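Local coordinates for pyoverdine synthetase F (Pseudomonas aeruginosa PAO1, PDB 6CUL), which probably belongs to the pyoverdine system of its bacterium and is an alpha/beta protein built round a mixed seven-stranded sheet, at residues Glu38-Ala43 against Ala263-Leu268; Met167-Gly172 against Asn258-Ala263; Gly57-Asp62 against Asp133-Leu138. All coordinates share one frame; numbering follows the deposited sequence.

Contact 1. Residues Glu38-Ala43 against Ala263-Leu268; sequences ESLVEA and ALHEGL
Ala43 and His265 meet face-on: the methyl of Ala43 sits over the centre of the imidazole, with CB 3.8 Å from the ring centroid and only 10° off the ring normal, a CH-pi contact. The ring of His265 reaches this methyl because its CG stands beside the backbone N and anti to the carbonyl carbon (chi1 -43°), and from there the ring extends toward helix 36-46. Ser39 approaches differently, from the rim. Its OG lies near the ring plane, 3.8 Å from CE1 of His265, so Ser39 and Ala43, one helical turn apart, take the edge and one face of the same imidazole. The backbone N of Leu40 stands obliquely to the ring, 4.1 Å from NE2 of His265.

The second part of the contact is aliphatic. Leu40 crosses both Leu264 and Leu268 at about a right angle and meets them with one branch: its CD1 is 3.6 Å from CD1 of Leu268 and 4.1 Å from CD2 of Leu264. Leu49 of helix 49-52 touches Leu40, Ala43, His265 and Leu268, and so meets both parts.

The axes of the two short segments approach to 10.6 Å and make an angle of 45°. Their joint rests on dispersion between methyls and on the pi face of an imidazole, while the serine hydroxyl lies at the ring edge without forming a hydrogen bond between the segments.

Contact 2. Residues Met167-Gly172 against Asn258-Ala263; sequences MNIHPG and NSLFPA
CG1 of Ile169 (chi1 -176°) and CG of Leu260 (chi1 -165°) both stand anti to their own backbone N, and these torsions bring the isoleucine methylene and the leucine branch carbon together between strand 166-170 and helix 248-271. There CG1 of Ile169 lies 3.9 Å from CG of Leu260, with CD1 and CD2 of Leu260 only slightly farther from the same carbon, so the isoleucine methylene sits against the branched end of the leucine. The two side chains cross obliquely. Beyond the methylene, CD1 of Ile169 continues to the next helical turn, where it is 4.0 Å from CB of Ala263 and 4.1 Å from the carbonyl O of Leu260. Pro171 adds a lighter contact just past the strand, its CB 4.2 Å from CD1 of Leu260. This proline is the centre of an inverse gamma turn, which bends the chain as it leaves the sheet. Leu260 also touches Ala219 on the neighbouring strand 216-223 and Val36 of helix 36-46. The axes of the strand and helix segments run nearly antiparallel, at 162° and 9.1 Å apart, the layered helix-on-sheet packing of an alpha/beta fold.

Contact 3. Residues Gly57-Asp62 against Asp133-Leu138; sequences GVIYDD and DTLVEL
Ile59 faces Leu135 and Leu138 from strand 55-60, and its side chain makes its contacts mainly at the tip. CB points toward segment 133-138 but is still too far from it to touch. At CB the chain divides: CG2 goes anti to the backbone N and meets nothing close in this segment, whereas CG1 stands anti to the carbonyl carbon (chi1 -48°) and leads toward the helix. CG1 of Ile59 is still 4.9 Å from CD1 of Leu138. The next torsion is extended (chi2 154°), placing CD1 among three residues. CD1 of Ile59 is 3.7 Å from CD2 of Leu135, its nearest neighbour there, then 4.2 Å from CD1 of Leu138 and, more loosely, 4.4 Å from CG2 of Thr134.

Leu138 has a second neighbour on the strand. Gly57, two residues before Ile59 and on the same side of the strand, has no side chain, and CD1 of Leu138 comes to 4.4 Å from its CA. Elsewhere Ile59 touches Leu104 of the edge strand 103-105, and Leu135 touches Phe162 in a loop, so hydrocarbon continues around the pair.

Segment 133-138 is thus fitted to the sheet chiefly through the CD1 methyl of Ile59, with Leu138 also lying against Gly57. Dispersion, and probably the burial of Ile59 and Leu135 from water, hold this joint, with no charged or hydrogen-bonded group crossing it.

All three contacts are buried, but contact 2 lies nearest the centre of the chain, contact 1 somewhat farther out and contact 3 farthest. Each also involves partly exposed residues: His265 in contact 1, Pro171 in contact 2, and Thr134 and Leu138 in contact 3. Contacts 1 and 2 share helix 248-271 and Ala263, with centres about 9 Å apart, and touch where Ser39 packs against Phe261. Contact 3 is separate, its centre about 19 Å from that of contact 1 and about 21 Å from that of contact 2, but it reaches the same mixed sheet as contact 2. The helix-helix joint brings in an imidazole and a hydroxyl, whereas both helix-sheet joints are almost wholly aliphatic.

Contact 1. Residues Glu38-Ala43 against Ala263-Leu268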
loop_
_atom_site.group_PDB
_atom_site.type_symbol
_atom_site.label_atom_id
_atom_site.label_comp_id
_atom_site.label_asym_id
_atom_site.label_seq_id
_atom_site.Cartn_x
_atom_site.Cartn_y
_atom_site.Cartn_z
ATOM N N GLU A 38 1.708 6.285 -8.246
ATOM C CA GLU A 38 1.892 6.694 -9.623
ATOM C C GLU A 38 0.726 6.254 -10.484
ATOM O O GLU A 38 0.326 6.978 -11.317
ATOM C CB GLU A 38 3.190 6.209 -10.216
ATOM C CG GLU A 38 3.496 6.897 -11.503
ATOM C CD GLU A 38 4.886 6.718 -11.954
ATOM O OE1 GLU A 38 5.561 5.920 -11.404
ATOM O OE2 GLU A 38 5.323 7.382 -12.858
ATOM N N SER A 39 0.224 5.069 -10.253
ATOM C CA SER A 39 -0.893 4.654 -10.974
ATOM C C SER A 39 -2.108 5.523 -10.677
ATOM O O SER A 39 -2.801 5.791 -11.565
ATOM C CB SER A 39 -1.194 3.178 -10.781
ATOM O OG SER A 39 -1.790 2.731 -11.911
ATOM N N LEU A 40 -2.345 5.871 -9.433
ATOM C CA LEU A 40 -3.415 6.746 -8.988
ATOM C C LEU A 40 -3.286 8.152 -9.514
ATOM O O LEU A 40 -4.228 8.746 -9.822
ATOM C CB LEU A 40 -3.537 6.727 -7.486
ATOM C CG LEU A 40 -4.677 7.352 -6.783
ATOM C CD1 LEU A 40 -5.934 6.725 -7.250
ATOM C CD2 LEU A 40 -4.556 7.174 -5.307
ATOM N N VAL A 41 -2.089 8.647 -9.570
ATOM C CA VAL A 41 -1.836 9.940 -10.172
ATOM C C VAL A 41 -2.214 9.902 -11.654
ATOM O O VAL A 41 -2.903 10.728 -12.090
ATOM C CB VAL A 41 -0.403 10.404 -9.929
ATOM C CG1 VAL A 41 -0.043 11.562 -10.810
ATOM C CG2 VAL A 41 -0.224 10.754 -8.488
ATOM N N GLU A 42 -1.807 8.895 -12.374
ATOM C CA GLU A 42 -2.218 8.740 -13.728
ATOM C C GLU A 42 -3.740 8.594 -13.882
ATOM O O GLU A 42 -4.270 9.091 -14.802
ATOM C CB GLU A 42 -1.552 7.547 -14.312
ATOM C CG GLU A 42 -0.074 7.681 -14.342
ATOM C CD GLU A 42 0.639 6.441 -14.737
ATOM O OE1 GLU A 42 1.776 6.562 -15.051
ATOM O OE2 GLU A 42 0.051 5.408 -14.742
ATOM N N ALA A 43 -4.377 7.883 -12.971
ATOM C CA ALA A 43 -5.786 7.736 -12.967
ATOM C C ALA A 43 -6.478 9.036 -12.736
ATOM O O ALA A 43 -7.350 9.360 -13.457
ATOM C CB ALA A 43 -6.213 6.764 -11.903
ATOM N N ALA A 263 -8.422 -2.519 -9.044
ATOM C CA ALA A 263 -9.246 -2.528 -7.906
ATOM C C ALA A 263 -9.244 -1.191 -7.210
ATOM O O ALA A 263 -10.256 -0.769 -6.803
ATOM C CB ALA A 263 -8.862 -3.648 -6.962
ATOM N N LEU A 264 -8.113 -0.559 -7.048
ATOM C CA LEU A 264 -8.119 0.682 -6.404
ATOM C C LEU A 264 -8.923 1.715 -7.172
ATOM O O LEU A 264 -9.611 2.430 -6.573
ATOM C CB LEU A 264 -6.712 1.156 -6.136
ATOM C CG LEU A 264 -6.458 2.607 -5.832
ATOM C CD1 LEU A 264 -6.975 3.037 -4.503
ATOM C CD2 LEU A 264 -5.018 2.901 -6.070
ATOM N N HIS A 265 -8.770 1.823 -8.467
ATOM C CA HIS A 265 -9.570 2.763 -9.217
ATOM C C HIS A 265 -11.073 2.439 -9.298
ATOM O O HIS A 265 -11.865 3.245 -9.010
ATOM C CB HIS A 265 -9.005 2.968 -10.590
ATOM C CG HIS A 265 -7.510 3.115 -10.624
ATOM N ND1 HIS A 265 -6.779 2.961 -11.769
ATOM C CD2 HIS A 265 -6.616 3.288 -9.634
ATOM C CE1 HIS A 265 -5.509 3.069 -11.488
ATOM N NE2 HIS A 265 -5.383 3.262 -10.201
ATOM N N GLU A 266 -11.437 1.231 -9.622
ATOM C CA GLU A 266 -12.820 0.877 -9.634
ATOM C C GLU A 266 -13.425 1.028 -8.265
ATOM O O GLU A 266 -14.485 1.493 -8.198
ATOM C CB GLU A 266 -13.062 -0.527 -10.111
ATOM C CG GLU A 266 -13.078 -0.702 -11.603
ATOM C CD GLU A 266 -13.519 -2.067 -12.025
ATOM O OE1 GLU A 266 -13.031 -3.073 -11.526
ATOM O OE2 GLU A 266 -14.383 -2.113 -12.864
ATOM N N GLY A 267 -12.705 0.665 -7.222
ATOM C CA GLY A 267 -13.184 0.848 -5.899
ATOM C C GLY A 267 -13.420 2.320 -5.567
ATOM O O GLY A 267 -14.389 2.608 -4.987
ATOM N N LEU A 268 -12.517 3.218 -5.906
ATOM C CA LEU A 268 -12.740 4.623 -5.678
ATOM C C LEU A 268 -13.965 5.127 -6.501
ATOM O O LEU A 268 -14.827 5.716 -5.970
ATOM C CB LEU A 268 -11.474 5.459 -5.946
ATOM C CG LEU A 268 -10.248 5.405 -5.014
ATOM C CD1 LEU A 268 -9.038 6.138 -5.546
ATOM C CD2 LEU A 268 -10.472 5.829 -3.589
#

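Contact 2. Residues Met167-Gly172 against Asn258-Ala263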
loop_
_atom_site.group_PDB
_atom_site.type_symbol
_atom_site.label_atom_id
_atom_site.label_comp_id
_atom_site.label_asym_id
_atom_site.label_seq_id
_atom_site.Cartn_x
_atom_site.Cartn_y
_atom_site.Cartn_z
HETATM N N MSE A 167 -9.549 3.523 3.868
HETATM C CA MSE A 167 -9.395 2.263 3.157
HETATM C C MSE A 167 -8.038 1.763 2.808
HETATM O O MSE A 167 -7.174 2.543 2.528
HETATM C CB MSE A 167 -10.140 2.400 1.850
HETATM C CG MSE A 167 -11.447 3.193 1.908
HETATM SE SE MSE A 167 -12.904 2.187 2.608
HETATM C CE MSE A 167 -13.874 1.753 1.010
ATOM N N ASN A 168 -7.876 0.467 2.758
ATOM C CA ASN A 168 -6.620 -0.151 2.438
ATOM C C ASN A 168 -6.657 -0.961 1.151
ATOM O O ASN A 168 -7.583 -1.670 0.967
ATOM C CB ASN A 168 -6.156 -1.061 3.562
ATOM C CG ASN A 168 -4.874 -1.761 3.255
ATOM O OD1 ASN A 168 -3.884 -1.160 3.080
ATOM N ND2 ASN A 168 -4.936 -3.004 3.121
ATOM N N ILE A 169 -5.680 -0.813 0.273
ATOM C CA ILE A 169 -5.616 -1.607 -0.934
ATOM C C ILE A 169 -4.663 -2.784 -0.665
ATOM O O ILE A 169 -3.526 -2.607 -0.450
ATOM C CB ILE A 169 -5.307 -0.790 -2.185
ATOM C CG1 ILE A 169 -5.350 -1.711 -3.448
ATOM C CG2 ILE A 169 -4.060 0.027 -2.004
ATOM C CD1 ILE A 169 -6.664 -2.198 -3.913
ATOM N N HIS A 170 -5.184 -3.982 -0.678
ATOM C CA HIS A 170 -4.435 -5.114 -0.281
ATOM C C HIS A 170 -4.156 -6.037 -1.453
ATOM O O HIS A 170 -5.012 -6.241 -2.203
ATOM C CB HIS A 170 -5.180 -5.845 0.868
ATOM C CG HIS A 170 -4.538 -7.122 1.285
ATOM N ND1 HIS A 170 -3.723 -7.221 2.362
ATOM C CD2 HIS A 170 -4.474 -8.307 0.685
ATOM C CE1 HIS A 170 -3.243 -8.426 2.443
ATOM N NE2 HIS A 170 -3.677 -9.100 1.428
ATOM N N PRO A 171 -2.953 -6.602 -1.577
ATOM C CA PRO A 171 -2.551 -7.489 -2.642
ATOM C C PRO A 171 -2.911 -8.958 -2.492
ATOM O O PRO A 171 -2.113 -9.798 -2.407
ATOM C CB PRO A 171 -1.072 -7.311 -2.680
ATOM C CG PRO A 171 -0.720 -7.004 -1.361
ATOM C CD PRO A 171 -1.851 -6.395 -0.673
ATOM N N GLY A 172 -4.198 -9.159 -2.549
ATOM C CA GLY A 172 -4.882 -10.404 -2.499
ATOM C C GLY A 172 -6.297 -10.246 -2.033
ATOM O O GLY A 172 -6.626 -9.345 -1.373
ATOM N N ASN A 258 -2.271 -6.375 -13.167
ATOM C CA ASN A 258 -3.500 -7.115 -13.503
ATOM C C ASN A 258 -4.695 -6.919 -12.600
ATOM O O ASN A 258 -5.766 -6.931 -13.034
ATOM C CB ASN A 258 -3.246 -8.611 -13.640
ATOM C CG ASN A 258 -3.150 -9.075 -15.072
ATOM O OD1 ASN A 258 -3.137 -8.292 -15.975
ATOM N ND2 ASN A 258 -3.092 -10.364 -15.262
ATOM N N SER A 259 -4.482 -6.794 -11.329
ATOM C CA SER A 259 -5.545 -6.602 -10.437
ATOM C C SER A 259 -5.561 -5.437 -9.482
ATOM O O SER A 259 -6.564 -5.057 -9.108
ATOM C CB SER A 259 -5.670 -7.888 -9.649
ATOM O OG SER A 259 -6.861 -7.946 -8.998
ATOM N N LEU A 260 -4.416 -4.986 -9.010
ATOM C CA LEU A 260 -4.321 -3.916 -8.034
ATOM C C LEU A 260 -4.619 -2.502 -8.451
ATOM O O LEU A 260 -5.296 -1.820 -7.775
ATOM C CB LEU A 260 -2.988 -3.989 -7.303
ATOM C CG LEU A 260 -2.884 -3.168 -6.027
ATOM C CD1 LEU A 260 -2.242 -3.968 -4.913
ATOM C CD2 LEU A 260 -2.204 -1.845 -6.218
ATOM N N PHE A 261 -4.077 -2.066 -9.538
ATOM C CA PHE A 261 -4.380 -0.771 -9.959
ATOM C C PHE A 261 -5.894 -0.702 -10.283
ATOM O O PHE A 261 -6.548 0.195 -9.897
ATOM C CB PHE A 261 -3.416 -0.299 -11.064
ATOM C CG PHE A 261 -1.990 -0.240 -10.635
ATOM C CD1 PHE A 261 -1.671 -0.112 -9.324
ATOM C CD2 PHE A 261 -0.997 -0.345 -11.522
ATOM C CE1 PHE A 261 -0.402 -0.069 -8.922
ATOM C CE2 PHE A 261 0.289 -0.314 -11.127
ATOM C CZ PHE A 261 0.590 -0.157 -9.821
ATOM N N PRO A 262 -6.421 -1.723 -10.942
ATOM C CA PRO A 262 -7.847 -1.713 -11.237
ATOM C C PRO A 262 -8.732 -1.730 -10.016
ATOM O O PRO A 262 -9.670 -0.992 -9.978
ATOM C CB PRO A 262 -8.041 -2.956 -12.074
ATOM C CG PRO A 262 -6.711 -3.279 -12.585
ATOM C CD PRO A 262 -5.749 -2.860 -11.561
ATOM N N ALA A 263 -8.422 -2.519 -9.044
ATOM C CA ALA A 263 -9.246 -2.528 -7.906
ATOM C C ALA A 263 -9.244 -1.191 -7.210
ATOM O O ALA A 263 -10.256 -0.769 -6.803
ATOM C CB ALA A 263 -8.862 -3.648 -6.962
#

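Contact 3. Residues Gly57-Asp62 against Asp133-Leu138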
loop_
_atom_site.group_PDB
_atom_site.type_symbol
_atom_site.label_atom_id
_atom_site.label_comp_id
_atom_site.label_asym_id
_atom_site.label_seq_id
_atom_site.Cartn_x
_atom_site.Cartn_y
_atom_site.Cartn_z
ATOM N N GLY A 57 -3.221 14.995 0.388
ATOM C CA GLY A 57 -1.961 14.842 1.043
ATOM C C GLY A 57 -1.369 13.488 0.844
ATOM O O GLY A 57 -2.067 12.546 0.731
ATOM N N VAL A 58 -0.064 13.402 0.817
ATOM C CA VAL A 58 0.579 12.110 0.643
ATOM C C VAL A 58 1.471 11.863 1.858
ATOM O O VAL A 58 2.638 12.095 1.829
ATOM C CB VAL A 58 1.419 11.999 -0.670
ATOM C CG1 VAL A 58 2.090 10.658 -0.761
ATOM C CG2 VAL A 58 0.578 12.211 -1.910
ATOM N N ILE A 59 0.862 11.409 2.909
ATOM C CA ILE A 59 1.483 11.113 4.148
ATOM C C ILE A 59 2.362 9.846 4.158
ATOM O O ILE A 59 2.097 8.911 3.527
ATOM C CB ILE A 59 0.385 11.068 5.223
ATOM C CG1 ILE A 59 -0.525 12.298 5.116
ATOM C CG2 ILE A 59 0.964 10.984 6.612
ATOM C CD1 ILE A 59 -1.903 12.143 5.621
ATOM N N TYR A 60 3.460 9.897 4.843
ATOM C CA TYR A 60 4.340 8.778 4.951
ATOM C C TYR A 60 4.789 8.745 6.406
ATOM O O TYR A 60 4.977 9.743 6.984
ATOM C CB TYR A 60 5.451 8.876 3.913
ATOM C CG TYR A 60 6.541 9.724 4.284
ATOM C CD1 TYR A 60 6.508 11.076 4.139
ATOM C CD2 TYR A 60 7.620 9.176 4.839
ATOM C CE1 TYR A 60 7.572 11.817 4.555
ATOM C CE2 TYR A 60 8.684 9.897 5.245
ATOM C CZ TYR A 60 8.656 11.197 5.094
ATOM O OH TYR A 60 9.745 11.803 5.527
ATOM N N ASP A 61 4.923 7.602 6.997
ATOM C CA ASP A 61 5.305 7.556 8.356
ATOM C C ASP A 61 6.750 7.335 8.752
ATOM O O ASP A 61 7.011 7.316 9.892
ATOM C CB ASP A 61 4.521 6.464 9.020
ATOM C CG ASP A 61 5.134 5.152 8.864
ATOM O OD1 ASP A 61 5.385 4.729 7.787
ATOM O OD2 ASP A 61 5.336 4.527 9.826
ATOM N N ASP A 62 7.656 7.230 7.827
ATOM C CA ASP A 62 9.001 6.901 8.184
ATOM C C ASP A 62 9.722 7.951 8.983
ATOM O O ASP A 62 9.407 9.084 8.883
ATOM C CB ASP A 62 9.786 6.628 6.935
ATOM C CG ASP A 62 9.053 5.820 5.958
ATOM O OD1 ASP A 62 8.075 6.247 5.409
ATOM O OD2 ASP A 62 9.479 4.742 5.725
ATOM N N ASP A 133 -5.719 14.190 13.154
ATOM C CA ASP A 133 -5.636 15.628 13.258
ATOM C C ASP A 133 -5.230 16.254 11.969
ATOM O O ASP A 133 -5.837 17.182 11.568
ATOM C CB ASP A 133 -4.615 16.051 14.306
ATOM C CG ASP A 133 -5.137 16.053 15.708
ATOM O OD1 ASP A 133 -6.119 15.415 16.027
ATOM O OD2 ASP A 133 -4.488 16.682 16.516
ATOM N N THR A 134 -4.210 15.776 11.345
ATOM C CA THR A 134 -3.889 16.371 10.088
ATOM C C THR A 134 -4.711 15.937 8.899
ATOM O O THR A 134 -4.530 16.522 7.909
ATOM C CB THR A 134 -2.456 16.268 9.668
ATOM O OG1 THR A 134 -2.228 17.268 8.708
ATOM C CG2 THR A 134 -2.216 15.013 9.007
ATOM N N LEU A 135 -5.489 14.876 8.926
ATOM C CA LEU A 135 -6.319 14.613 7.808
ATOM C C LEU A 135 -7.268 15.789 7.831
ATOM O O LEU A 135 -7.390 16.496 6.882
ATOM C CB LEU A 135 -7.014 13.285 7.996
ATOM C CG LEU A 135 -6.057 12.124 7.799
ATOM C CD1 LEU A 135 -6.660 10.790 8.065
ATOM C CD2 LEU A 135 -5.561 12.187 6.416
ATOM N N VAL A 136 -7.765 16.056 9.033
ATOM C CA VAL A 136 -8.684 17.123 9.334
ATOM C C VAL A 136 -8.014 18.393 8.930
ATOM O O VAL A 136 -8.625 19.190 8.349
ATOM C CB VAL A 136 -9.057 17.163 10.786
ATOM C CG1 VAL A 136 -9.908 18.353 11.058
ATOM C CG2 VAL A 136 -9.764 15.911 11.176
ATOM N N GLU A 137 -6.737 18.533 9.143
ATOM C CA GLU A 137 -6.075 19.691 8.601
ATOM C C GLU A 137 -6.191 19.706 7.060
ATOM O O GLU A 137 -5.988 20.741 6.460
ATOM C CB GLU A 137 -4.642 19.749 9.038
ATOM C CG GLU A 137 -4.233 20.906 9.920
ATOM C CD GLU A 137 -2.765 20.856 10.209
ATOM O OE1 GLU A 137 -2.391 20.647 11.353
ATOM O OE2 GLU A 137 -1.977 20.956 9.280
ATOM N N LEU A 138 -6.390 18.559 6.461
ATOM C CA LEU A 138 -6.614 18.523 5.043
ATOM C C LEU A 138 -8.119 18.475 4.574
ATOM O O LEU A 138 -8.364 18.582 3.417
ATOM C CB LEU A 138 -5.836 17.356 4.465
ATOM C CG LEU A 138 -4.392 17.132 4.854
ATOM C CD1 LEU A 138 -4.103 15.669 4.777
ATOM C CD2 LEU A 138 -3.441 17.894 4.013
#